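Cytochrome c' (Rubrivivax gelatinosus, PDB 2J8W) carries a covalently bound, high-spin heme c without a sixth ligand and has electron transfer activity, although its exact role is not known. Local coordinates at residues I9-S14 with P55-G60; V93-A98 with V112-G117. All blocks are in the same frame, centred on the assembly; numbering follows the deposited sequence.

Overall arrangement
Contact 1 comes first along the chain: it joins helix 5-30 to the loop that follows helix 38-52. Contact 2 comes after it, between helices 79-102 and 105-126, so the two share no helix. Their centres are about 21 Å apart, on opposite sides of the centre of the chain, and their nearest atoms stay about 8 Å from each other. Together they draw on a four-helix bundle of the cytochrome c' family, and both reach the same heme c. Contact 1 holds one of its propionates, while contact 2 meets it through Thr115, one turn before the covalently attached Cys119. The heme pocket is thus bounded by loop and bundle alike.

Contact 1. Residues I9-S14 with P55-G60; sequences IEYRQS and PLTAFG. With HEC (heme c), chain C.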
ATOM      1  N   ILE A   9      10.997  -4.513   6.789  1.00 14.58           N
ATOM      2  CA  ILE A   9      10.071  -5.548   7.181  1.00 14.48           C
ATOM      3  C   ILE A   9       8.647  -5.010   7.275  1.00 13.90           C
ATOM      4  O   ILE A   9       7.708  -5.617   6.755  1.00 13.85           O
ATOM      5  CB  ILE A   9      10.510  -6.188   8.524  1.00 14.73           C
ATOM      6  CG1 ILE A   9      11.876  -6.901   8.343  1.00 17.14           C
ATOM      7  CG2 ILE A   9       9.431  -7.122   8.982  1.00 16.14           C
ATOM      8  CD1 ILE A   9      12.613  -7.321   9.642  1.00 16.77           C
ATOM      9  N   GLU A  10       8.466  -3.924   8.003  1.00 14.15           N
ATOM     10  CA  GLU A  10       7.110  -3.408   8.161  1.00 14.38           C
ATOM     11  C   GLU A  10       6.549  -2.994   6.802  1.00 13.12           C
ATOM     12  O   GLU A  10       5.350  -3.117   6.542  1.00 12.77           O
ATOM     13  CB  GLU A  10       7.101  -2.225   9.111  1.00 15.89           C
ATOM     14  CG  GLU A  10       7.375  -2.530  10.578  1.00 19.65           C
ATOM     15  CD  GLU A  10       7.166  -1.267  11.421  1.00 21.26           C
ATOM     16  OE1 GLU A  10       6.005  -0.949  11.700  1.00 32.02           O
ATOM     17  OE2 GLU A  10       8.115  -0.547  11.747  1.00 28.18           O
ATOM     18  N   TYR A  11       7.401  -2.455   5.924  1.00 13.18           N
ATOM     19  CA  TYR A  11       6.967  -2.034   4.577  1.00 12.02           C
ATOM     20  C   TYR A  11       6.494  -3.216   3.780  1.00 11.74           C
ATOM     21  O   TYR A  11       5.409  -3.178   3.195  1.00 12.08           O
ATOM     22  CB  TYR A  11       8.151  -1.384   3.889  1.00 12.92           C
ATOM     23  CG  TYR A  11       7.888  -0.913   2.475  1.00 12.78           C
ATOM     24  CD1 TYR A  11       7.545   0.412   2.218  1.00 12.64           C
ATOM     25  CD2 TYR A  11       8.051  -1.764   1.400  1.00 12.40           C
ATOM     26  CE1 TYR A  11       7.344   0.875   0.899  1.00 12.33           C
ATOM     27  CE2 TYR A  11       7.857  -1.317   0.087  1.00 12.75           C
ATOM     28  CZ  TYR A  11       7.484  -0.025  -0.149  1.00 11.65           C
ATOM     29  OH  TYR A  11       7.297   0.388  -1.443  1.00 12.19           O
ATOM     30  N   ARG A  12       7.273  -4.300   3.720  1.00 11.67           N
ATOM     31  CA  ARG A  12       6.850  -5.413   2.882  1.00 12.31           C
ATOM     32  C   ARG A  12       5.597  -6.073   3.458  1.00 12.01           C
ATOM     33  O   ARG A  12       4.685  -6.449   2.706  1.00 12.35           O
ATOM     34  CB  ARG A  12       7.998  -6.408   2.698  1.00 12.48           C
ATOM     35  CG  ARG A  12       8.429  -7.228   3.923  1.00 13.32           C
ATOM     36  CD  ARG A  12       9.899  -7.567   3.822  1.00 13.97           C
ATOM     37  NE  ARG A  12      10.275  -8.548   4.856  1.00 14.57           N
ATOM     38  CZ  ARG A  12      11.534  -8.786   5.203  1.00 14.37           C
ATOM     39  NH1 ARG A  12      12.500  -8.099   4.629  1.00 15.84           N
ATOM     40  NH2 ARG A  12      11.856  -9.725   6.096  1.00 16.41           N
ATOM     41  N   GLN A  13       5.520  -6.210   4.779  1.00 12.43           N
ATOM     42  CA  GLN A  13       4.304  -6.732   5.373  1.00 12.71           C
ATOM     43  C   GLN A  13       3.103  -5.892   5.021  1.00 12.01           C
ATOM     44  O   GLN A  13       2.039  -6.431   4.697  1.00 12.30           O
ATOM     45  CB  GLN A  13       4.467  -6.809   6.901  1.00 12.97           C
ATOM     46  CG  GLN A  13       5.449  -7.898   7.362  1.00 14.21           C
ATOM     47  CD  GLN A  13       5.800  -7.827   8.830  1.00 15.91           C
ATOM     48  OE1 GLN A  13       5.532  -6.820   9.502  1.00 19.20           O
ATOM     49  NE2 GLN A  13       6.386  -8.904   9.339  1.00 17.63           N
ATOM     50  N   SER A  14       3.243  -4.588   5.149  1.00 11.62           N
ATOM     51  CA  SER A  14       2.162  -3.660   4.831  1.00 11.44           C
ATOM     52  C   SER A  14       1.733  -3.807   3.376  1.00 10.86           C
ATOM     53  O   SER A  14       0.537  -3.839   3.082  1.00 11.56           O
ATOM     54  CB  SER A  14       2.644  -2.244   5.113  1.00 11.52           C
ATOM     55  OG  SER A  14       2.826  -2.017   6.504  1.00 12.55           O
ATOM     56  N   PRO A  55       6.576  -4.932  -2.452  1.00 12.59           N
ATOM     57  CA  PRO A  55       7.159  -5.631  -1.303  1.00 12.84           C
ATOM     58  C   PRO A  55       8.468  -6.335  -1.595  1.00 14.12           C
ATOM     59  O   PRO A  55       9.272  -6.534  -0.678  1.00 14.57           O
ATOM     60  CB  PRO A  55       6.078  -6.627  -0.914  1.00 13.25           C
ATOM     61  CG  PRO A  55       5.241  -6.817  -2.173  1.00 13.23           C
ATOM     62  CD  PRO A  55       5.275  -5.492  -2.862  1.00 11.97           C
ATOM     63  N   LEU A  56       8.640  -6.818  -2.822  1.00 14.99           N
ATOM     64  CA  LEU A  56       9.800  -7.643  -3.143  1.00 16.81           C
ATOM     65  C   LEU A  56      11.049  -6.782  -3.300  1.00 17.67           C
ATOM     66  O   LEU A  56      12.127  -7.334  -3.385  1.00 20.40           O
ATOM     67  CB  LEU A  56       9.464  -8.611  -4.302  1.00 18.46           C
ATOM     68  CG  LEU A  56       8.309  -9.578  -3.957  1.00 19.70           C
ATOM     69  CD1 LEU A  56       7.593 -10.221  -5.118  1.00 22.20           C
ATOM     70  CD2 LEU A  56       8.808 -10.703  -3.009  1.00 22.93           C
ATOM     71  N   THR A  57      10.915  -5.461  -3.217  1.00 16.61           N
ATOM     72  CA  THR A  57      12.011  -4.513  -3.158  1.00 18.41           C
ATOM     73  C   THR A  57      12.558  -4.316  -1.758  1.00 17.67           C
ATOM     74  O   THR A  57      13.534  -3.609  -1.557  1.00 20.08           O
ATOM     75  CB  THR A  57      11.604  -3.102  -3.696  1.00 17.94           C
ATOM     76  OG1 THR A  57      10.722  -2.439  -2.779  1.00 18.91           O
ATOM     77  CG2 THR A  57      10.976  -3.145  -5.115  1.00 20.10           C
ATOM     78  N   ALA A  58      11.944  -4.962  -0.781  1.00 16.25           N
ATOM     79  CA  ALA A  58      12.183  -4.703   0.667  1.00 15.48           C
ATOM     80  C   ALA A  58      12.701  -5.965   1.401  1.00 15.57           C
ATOM     81  O   ALA A  58      12.486  -6.137   2.589  1.00 15.19           O
ATOM     82  CB  ALA A  58      10.933  -4.140   1.306  1.00 15.83           C
ATOM     83  N   PHE A  59      13.399  -6.828   0.664  1.00 16.53           N
ATOM     84  CA  PHE A  59      14.064  -8.023   1.210  1.00 16.33           C
ATOM     85  C   PHE A  59      15.587  -7.922   0.980  1.00 17.71           C
ATOM     86  O   PHE A  59      16.246  -8.911   0.655  1.00 18.99           O
ATOM     87  CB  PHE A  59      13.529  -9.330   0.614  1.00 17.52           C
ATOM     88  CG  PHE A  59      12.127  -9.689   1.014  1.00 16.52           C
ATOM     89  CD1 PHE A  59      11.892 -10.528   2.089  1.00 17.66           C
ATOM     90  CD2 PHE A  59      11.042  -9.234   0.277  1.00 17.23           C
ATOM     91  CE1 PHE A  59      10.602 -10.895   2.423  1.00 16.24           C
ATOM     92  CE2 PHE A  59       9.765  -9.602   0.597  1.00 15.33           C
ATOM     93  CZ  PHE A  59       9.523 -10.401   1.671  1.00 15.97           C
ATOM     94  N   GLY A  60      16.124  -6.729   1.164  1.00 18.75           N
ATOM     95  CA  GLY A  60      17.539  -6.501   1.016  1.00 20.18           C
ATOM     96  C   GLY A  60      18.374  -7.159   2.083  1.00 20.71           C
ATOM     97  O   GLY A  60      17.873  -7.780   3.030  1.00 20.27           O
TER
HETATM   98 FE   HEC C1129       3.088 -13.046   0.525  1.00 14.80          FE
HETATM   99  CHA HEC C1129       3.735 -12.186   3.786  1.00 14.88           C
HETATM  100  CHB HEC C1129      -0.148 -12.190   0.937  1.00 14.18           C
HETATM  101  CHC HEC C1129       2.612 -13.126  -2.882  1.00 15.21           C
HETATM  102  CHD HEC C1129       6.393 -13.778   0.059  1.00 15.48           C
HETATM  103  NA  HEC C1129       2.024 -12.304   2.058  1.00 14.54           N
HETATM  104  C1A HEC C1129       2.433 -12.064   3.359  1.00 13.80           C
HETATM  105  C2A HEC C1129       1.314 -11.663   4.170  1.00 14.33           C
HETATM  106  C3A HEC C1129       0.228 -11.665   3.376  1.00 13.48           C
HETATM  107  C4A HEC C1129       0.665 -12.049   2.046  1.00 14.09           C
HETATM  108  CMA HEC C1129      -1.210 -11.275   3.721  1.00 15.56           C
HETATM  109  CAA HEC C1129       1.374 -11.324   5.656  1.00 15.49           C
HETATM  110  CBA HEC C1129       1.703  -9.870   5.887  1.00 17.52           C
HETATM  111  CGA HEC C1129       1.583  -9.582   7.416  0.50 16.25           C
HETATM  112  O1A HEC C1129       1.049 -10.411   8.218  0.50 18.62           O
HETATM  113  O2A HEC C1129       2.024  -8.518   7.949  0.50 15.58           O
HETATM  114  NB  HEC C1129       1.534 -12.665  -0.770  1.00 13.68           N
HETATM  115  C1B HEC C1129       0.260 -12.479  -0.338  1.00 13.24           C
HETATM  116  C2B HEC C1129      -0.618 -12.542  -1.482  1.00 13.93           C
HETATM  117  C3B HEC C1129       0.146 -12.784  -2.555  1.00 12.97           C
HETATM  118  C4B HEC C1129       1.521 -12.861  -2.122  1.00 13.79           C
HETATM  119  CMB HEC C1129      -2.149 -12.406  -1.463  1.00 15.54           C
HETATM  120  CAB HEC C1129      -0.282 -12.919  -4.007  1.00 14.54           C
HETATM  121  CBB HEC C1129      -1.227 -12.002  -4.558  1.00 14.82           C
HETATM  122  NC  HEC C1129       4.247 -13.327  -1.055  1.00 14.22           N
HETATM  123  C1C HEC C1129       3.876 -13.383  -2.391  1.00 14.76           C
HETATM  124  C2C HEC C1129       4.969 -13.804  -3.233  1.00 15.16           C
HETATM  125  C3C HEC C1129       6.038 -13.976  -2.416  1.00 15.47           C
HETATM  126  C4C HEC C1129       5.599 -13.717  -1.048  1.00 15.24           C
HETATM  127  CMC HEC C1129       4.889 -13.954  -4.752  1.00 16.67           C
HETATM  128  CAC HEC C1129       7.491 -14.407  -2.796  1.00 16.66           C
HETATM  129  CBC HEC C1129       7.963 -14.211  -4.083  1.00 16.11           C
HETATM  130  ND  HEC C1129       4.770 -12.979   1.707  1.00 15.42           N
HETATM  131  C1D HEC C1129       6.039 -13.403   1.309  1.00 14.85           C
HETATM  132  C2D HEC C1129       6.932 -13.363   2.445  1.00 15.45           C
HETATM  133  C3D HEC C1129       6.140 -12.870   3.558  1.00 16.09           C
HETATM  134  C4D HEC C1129       4.795 -12.639   3.048  1.00 14.57           C
HETATM  135  CMD HEC C1129       8.395 -13.757   2.461  1.00 17.56           C
HETATM  136  CAD HEC C1129       6.608 -12.578   4.955  1.00 16.26           C
HETATM  137  CBD HEC C1129       7.009 -11.095   5.041  1.00 15.37           C
HETATM  138  CGD HEC C1129       7.565 -10.794   6.426  1.00 15.24           C
HETATM  139  O1D HEC C1129       8.627 -10.133   6.493  1.00 17.00           O
HETATM  140  O2D HEC C1129       6.916 -11.167   7.468  1.00 16.44           O
HETATM  141  O   HOH W   1       9.760   0.327  -2.681  1.00 22.27           O
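Arg12 NH1 donates a nearly straight hydrogen bond to Ala58 O (2.8 Å, 161°), reaching a lone pair in the carbonyl plane. Ala58 O also lies in the plane of the guanidinium, whose flat array of N-H groups suits arginine to serving several acceptors at once. CG of Arg12 sits between the backbone N and the carbonyl carbon (chi1 69°), and the chain then runs extended to NE. Arg12 NE reaches O1D of a heme propionate at 2.8 Å; NH2 adds a weak bond to the same oxygen and also bonds Thr63 O and Thr69 OG1. From the loop, Phe59 lays its ring against one guanidinium face, planes 10° apart and centres 4.1 Å apart, while Arg12 CD sits over the ring centre in a CH-pi contact of 3.6 Å. Ile9 CG1 covers the opposite face, offset toward the rim. An alanine in place of Arg12 would probably strip Phe59 of its stacking partner and leave the propionate without this positive mate. Ala58 is small enough to let its CB approach Tyr11 CD2 to 3.7 Å. The hydroxyl of Tyr11 bonds His22 NE2 of the second subunit, and a water links it to Thr57 OG1, itself bonded to Leu54 O. Gln13 NE2 binds the propionate's other oxygen, O2D. The loop is thus clamped to helix 5-30, with Pro55 resting on Phe16 and Ile19 and Leu56 facing helix 79-102.

Contact 2. Residues V93-A98 with V112-G117; sequences VDKLDA and VGETGG
Leu96 CD1 lies 3.9 Å from Val112 CG2, an apolar touch between the two helices, although Leu96 and Thr115 are the side chains that carry most of the contact. In Leu96, chi1 -173° sets CG anti to the backbone N; from there the CD1 branch makes the touch. Val112 starts out facing away, and it takes part through one arm of its fork, the CG2 methyl. One turn further along the partner helix, Thr115 offers two different surfaces. Its CG2 methyl meets Val93 CG2 at 4.1 Å, methyl to methyl, while OG1 comes within 4.0 Å of Leu96 CB, a packing distance. Threonine suits this place because its hydroxyl can bond its own helix while its methyl packs. At the exposed margin, Lys95 NZ forms a salt bridge of 3.1 Å with Glu114 OE1 in the copy of Glu114 described; the extended chains cross at about a right angle. Its detailed geometry is doubtful, since Glu114 has a second conformer and Lys95 CD stands only 2.9 Å from the same Glu114 OE1.

What positions these groups lies one shell out. Thr115 OG1, beside the backbone N (chi1 -61°), bonds Ala111 O of the preceding turn; a buried hydroxyl is thereby satisfied within its own helix, and the methyl is left to pack against Val93 and the heme. The same residue lies one turn before Cys119, which is covalently linked to heme c. The helix segments run antiparallel, at 154° and 8.7 Å between axes. Helix 5-30 closes over them with Phe23, which meets Leu96, Val112 and Thr115, and helix 38-52 packs Ile45 and Val48 against Leu96, completing the four-helix bundle.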
ATOM      1  N   VAL A  93       0.736 -11.380 -12.396  1.00 15.75           N
ATOM      2  CA  VAL A  93       0.115 -10.078 -12.188  1.00 16.42           C
ATOM      3  C   VAL A  93       0.018  -9.331 -13.514  1.00 16.55           C
ATOM      4  O   VAL A  93      -0.941  -8.623 -13.754  1.00 16.27           O
ATOM      5  CB  VAL A  93       0.853  -9.274 -11.104  1.00 16.53           C
ATOM      6  CG1 VAL A  93       0.397  -7.792 -11.118  1.00 18.12           C
ATOM      7  CG2 VAL A  93       0.735  -9.962  -9.714  1.00 18.15           C
ATOM      8  N   ASP A  94       0.990  -9.486 -14.403  1.00 16.69           N
ATOM      9  CA  ASP A  94       0.885  -8.868 -15.707  1.00 18.91           C
ATOM     10  C   ASP A  94      -0.369  -9.365 -16.423  1.00 17.17           C
ATOM     11  O   ASP A  94      -1.083  -8.592 -17.072  1.00 16.97           O
ATOM     12  CB  ASP A  94       2.106  -9.215 -16.573  1.00 20.54           C
ATOM     13  CG  ASP A  94       3.341  -8.438 -16.225  1.00 25.95           C
ATOM     14  OD1 ASP A  94       3.239  -7.428 -15.512  1.00 32.13           O
ATOM     15  OD2 ASP A  94       4.434  -8.846 -16.731  1.00 31.45           O
ATOM     16  N   LYS A  95      -0.600 -10.656 -16.385  1.00 16.43           N
ATOM     17  CA  LYS A  95      -1.812 -11.212 -16.979  1.00 16.44           C
ATOM     18  C   LYS A  95      -3.073 -10.716 -16.297  1.00 15.08           C
ATOM     19  O   LYS A  95      -4.078 -10.470 -16.959  1.00 14.98           O
ATOM     20  CB  LYS A  95      -1.778 -12.726 -16.935  1.00 19.21           C
ATOM     21  CG  LYS A  95      -0.721 -13.328 -17.786  1.00 24.10           C
ATOM     22  CD  LYS A  95      -0.863 -14.840 -17.726  1.00 29.80           C
ATOM     23  CE  LYS A  95      -0.382 -15.560 -18.948  1.00 32.92           C
ATOM     24  NZ  LYS A  95      -0.982 -16.921 -18.964  1.00 35.29           N
ATOM     25  N   LEU A  96      -3.036 -10.575 -14.981  1.00 13.96           N
ATOM     26  CA  LEU A  96      -4.166 -10.041 -14.256  1.00 14.30           C
ATOM     27  C   LEU A  96      -4.461  -8.634 -14.682  1.00 13.69           C
ATOM     28  O   LEU A  96      -5.611  -8.257 -14.922  1.00 13.46           O
ATOM     29  CB  LEU A  96      -3.927 -10.098 -12.745  1.00 14.04           C
ATOM     30  CG  LEU A  96      -5.096  -9.716 -11.829  1.00 14.05           C
ATOM     31  CD1 LEU A  96      -6.256 -10.724 -11.924  1.00 16.11           C
ATOM     32  CD2 LEU A  96      -4.589  -9.568 -10.380  1.00 15.83           C
ATOM     33  N   ASP A  97      -3.421  -7.818 -14.793  1.00 14.61           N
ATOM     34  CA  ASP A  97      -3.552  -6.409 -15.220  1.00 15.91           C
ATOM     35  C   ASP A  97      -4.224  -6.372 -16.616  1.00 15.06           C
ATOM     36  O   ASP A  97      -5.170  -5.634 -16.849  1.00 16.03           O
ATOM     37  CB  ASP A  97      -2.119  -5.770 -15.191  1.00 17.80           C
ATOM     38  CG  ASP A  97      -2.048  -4.277 -15.512  0.50 21.48           C
ATOM     39  OD1 ASP A  97      -2.515  -3.900 -16.562  0.50 26.73           O
ATOM     40  OD2 ASP A  97      -1.382  -3.528 -14.766  0.50 27.14           O
ATOM     41  N   ALA A  98      -3.736  -7.189 -17.544  1.00 15.32           N
ATOM     42  CA  ALA A  98      -4.279  -7.220 -18.887  1.00 15.38           C
ATOM     43  C   ALA A  98      -5.757  -7.624 -18.853  1.00 15.43           C
ATOM     44  O   ALA A  98      -6.601  -7.065 -19.568  1.00 16.46           O
ATOM     45  CB  ALA A  98      -3.465  -8.162 -19.763  1.00 16.96           C
ATOM     46  N   VAL A 112      -6.732 -14.681 -11.938  1.00 13.02           N
ATOM     47  CA  VAL A 112      -6.838 -14.819 -10.478  1.00 12.73           C
ATOM     48  C   VAL A 112      -6.261 -16.165 -10.047  1.00 13.03           C
ATOM     49  O   VAL A 112      -5.508 -16.261  -9.070  1.00 13.67           O
ATOM     50  CB  VAL A 112      -8.281 -14.652 -10.005  1.00 12.91           C
ATOM     51  CG1 VAL A 112      -8.492 -15.201  -8.584  1.00 14.58           C
ATOM     52  CG2 VAL A 112      -8.704 -13.206 -10.095  1.00 14.18           C
ATOM     53  N   GLY A 113      -6.561 -17.217 -10.804  1.00 13.19           N
ATOM     54  CA  GLY A 113      -6.011 -18.518 -10.441  1.00 13.89           C
ATOM     55  C   GLY A 113      -4.506 -18.579 -10.547  1.00 14.34           C
ATOM     56  O   GLY A 113      -3.801 -19.090  -9.664  1.00 15.87           O
ATOM     57  N   GLU A 114      -4.002 -18.040 -11.637  1.00 15.34           N
ATOM     58  CA  GLU A 114      -2.536 -18.038 -11.843  1.00 16.49           C
ATOM     59  C   GLU A 114      -1.857 -17.199 -10.760  1.00 14.81           C
ATOM     60  O   GLU A 114      -0.802 -17.556 -10.201  1.00 16.79           O
ATOM     61  CB  GLU A 114      -2.234 -17.501 -13.247  0.65 18.22           C
ATOM     62  CG  GLU A 114      -0.815 -17.687 -13.724  0.65 21.19           C
ATOM     63  CD  GLU A 114      -0.643 -17.531 -15.244  0.65 23.27           C
ATOM     64  OE1 GLU A 114      -1.549 -17.011 -15.925  0.65 30.88           O
ATOM     65  OE2 GLU A 114       0.435 -17.910 -15.763  0.65 31.77           O
ATOM     66  N   THR A 115      -2.425 -16.035 -10.470  1.00 14.79           N
ATOM     67  CA  THR A 115      -1.830 -15.145  -9.476  1.00 14.75           C
ATOM     68  C   THR A 115      -1.836 -15.798  -8.099  1.00 15.03           C
ATOM     69  O   THR A 115      -0.828 -15.837  -7.400  1.00 15.92           O
ATOM     70  CB  THR A 115      -2.542 -13.782  -9.464  1.00 14.50           C
ATOM     71  OG1 THR A 115      -2.409 -13.170 -10.736  1.00 15.17           O
ATOM     72  CG2 THR A 115      -1.927 -12.850  -8.441  1.00 15.68           C
ATOM     73  N   GLY A 116      -2.972 -16.350  -7.715  1.00 15.67           N
ATOM     74  CA  GLY A 116      -3.072 -17.040  -6.455  1.00 16.54           C
ATOM     75  C   GLY A 116      -2.097 -18.195  -6.330  1.00 17.19           C
ATOM     76  O   GLY A 116      -1.500 -18.397  -5.255  1.00 17.91           O
ATOM     77  N   GLY A 117      -1.905 -18.945  -7.413  1.00 16.88           N
ATOM     78  CA  GLY A 117      -0.889 -20.011  -7.416  1.00 17.55           C
ATOM     79  C   GLY A 117       0.516 -19.483  -7.161  1.00 18.37           C
ATOM     80  O   GLY A 117       1.327 -20.116  -6.480  1.00 19.66           O
TER